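Local atomic coordinates of rifin (Plasmodium falciparum, PDB entry 7JZK), a protein that binds the LAIR1 ectodomain carried by the antibody MGD21 through its V2 domain, and is probably a polymorphic surface antigen of the malaria parasite. Residues B[69-72]-B[73-77]. Numbering follows the deposited sequence.
Sequences DTQM and TASCD
Ser75 folds back onto Gln71 in a local, one-turn contact at the C-terminal end of helix 61-75 in the helical V2 domain of this rifin, a worked example of how a helix ends. Regular i to i+4 bonding carries the chain this far: Thr73 N donates to Asp69 O at 2.9 Å, nearly straight at 168°, and Ala74 N follows to Thr70 O. At the next step the carbonyl of Gln71 takes two donors. Ser75 N makes the backbone bond, whereas the chi1 of 44° turns the serine hydroxyl back over the preceding turn, where it meets the oxygen from above the carbonyl plane, 46° out of it. The last bond, Cys76 N to Met72 O, is weak at 3.3 Å, and Cys76 is where helical geometry ends. Its disulfide to Cys89 ties this end to helix 86-94, while its backbone hydrogen-bonds to the LAIR1 ectodomain chain from antibody MGD21, which places this end of the helix at the interface between the two proteins. On the buried side Met72 packs against Phe88 and Ile112, and the amide of Gln71 hydrogen-bonds to the backbone of Asn43 and Asn45. Within the turn, Met72 CG sits 4.3 Å from Cys76 SG, and the hydroxyl bond, Ser75 OG to Gln71 O, is 2.6 Å long.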
loop_
_atom_site.group_PDB
_atom_site.type_symbol
_atom_site.label_atom_id
_atom_site.label_comp_id
_atom_site.label_asym_id
_atom_site.label_seq_id
_atom_site.Cartn_x
_atom_site.Cartn_y
_atom_site.Cartn_z
ATOM N N ASP B 69 0.021 5.889 -5.789
ATOM C CA ASP B 69 -0.890 4.813 -5.407
ATOM C C ASP B 69 -0.428 3.490 -5.971
ATOM O O ASP B 69 -0.349 2.490 -5.264
ATOM C CB ASP B 69 -2.313 5.115 -5.899
ATOM C CG ASP B 69 -3.278 3.934 -5.709
ATOM O OD1 ASP B 69 -3.294 3.015 -6.561
ATOM O OD2 ASP B 69 -4.068 3.911 -4.747
ATOM N N THR B 70 -0.087 3.469 -7.241
ATOM C CA THR B 70 0.333 2.225 -7.865
ATOM C C THR B 70 1.606 1.706 -7.203
ATOM O O THR B 70 1.710 0.513 -6.872
ATOM C CB THR B 70 0.550 2.487 -9.369
ATOM O OG1 THR B 70 -0.660 3.017 -9.931
ATOM C CG2 THR B 70 0.860 1.202 -10.095
ATOM N N GLN B 71 2.539 2.593 -6.893
ATOM C CA GLN B 71 3.807 2.195 -6.233
ATOM C C GLN B 71 3.541 1.698 -4.810
ATOM O O GLN B 71 4.132 0.695 -4.433
ATOM C CB GLN B 71 4.794 3.359 -6.271
ATOM C CG GLN B 71 6.191 3.024 -5.789
ATOM C CD GLN B 71 7.179 4.022 -6.334
ATOM O OE1 GLN B 71 7.287 4.222 -7.537
ATOM N NE2 GLN B 71 7.912 4.659 -5.442
ATOM N N MET B 72 2.676 2.388 -4.065
ATOM C CA MET B 72 2.365 1.967 -2.697
ATOM C C MET B 72 1.714 0.595 -2.690
ATOM O O MET B 72 2.017 -0.240 -1.829
ATOM C CB MET B 72 1.453 2.989 -2.010
ATOM C CG MET B 72 1.123 2.684 -0.550
ATOM S SD MET B 72 0.305 4.070 0.295
ATOM C CE MET B 72 1.749 5.139 0.428
ATOM N N THR B 73 0.795 0.339 -3.623
ATOM C CA THR B 73 0.220 -0.999 -3.666
ATOM C C THR B 73 1.291 -2.030 -4.006
ATOM O O THR B 73 1.300 -3.139 -3.447
ATOM C CB THR B 73 -0.950 -1.057 -4.654
ATOM O OG1 THR B 73 -1.972 -0.155 -4.208
ATOM C CG2 THR B 73 -1.556 -2.474 -4.725
ATOM N N ALA B 74 2.242 -1.662 -4.869
ATOM C CA ALA B 74 3.241 -2.641 -5.301
ATOM C C ALA B 74 4.368 -2.889 -4.294
ATOM O O ALA B 74 4.953 -3.982 -4.297
ATOM C CB ALA B 74 3.842 -2.218 -6.635
ATOM N N SER B 75 4.715 -1.918 -3.447
ATOM C CA SER B 75 5.904 -2.058 -2.607
ATOM C C SER B 75 5.599 -2.271 -1.125
ATOM O O SER B 75 6.539 -2.352 -0.319
ATOM C CB SER B 75 6.840 -0.848 -2.787
ATOM O OG SER B 75 6.147 0.384 -2.799
ATOM N N CYS B 76 4.327 -2.345 -0.739
ATOM C CA CYS B 76 3.929 -2.514 0.652
ATOM C C CYS B 76 2.937 -3.655 0.768
ATOM O O CYS B 76 1.896 -3.539 1.414
ATOM C CB CYS B 76 3.301 -1.250 1.206
ATOM S SG CYS B 76 4.308 0.184 0.965
ATOM N N ASP B 77 3.252 -4.789 0.160
ATOM C CA ASP B 77 2.309 -5.895 0.069
ATOM C C ASP B 77 2.694 -7.059 0.978
ATOM O O ASP B 77 3.790 -7.115 1.546
ATOM C CB ASP B 77 2.193 -6.408 -1.370
ATOM C CG ASP B 77 3.494 -6.993 -1.899
ATOM O OD1 ASP B 77 4.552 -6.314 -1.870
ATOM O OD2 ASP B 77 3.469 -8.184 -2.278
#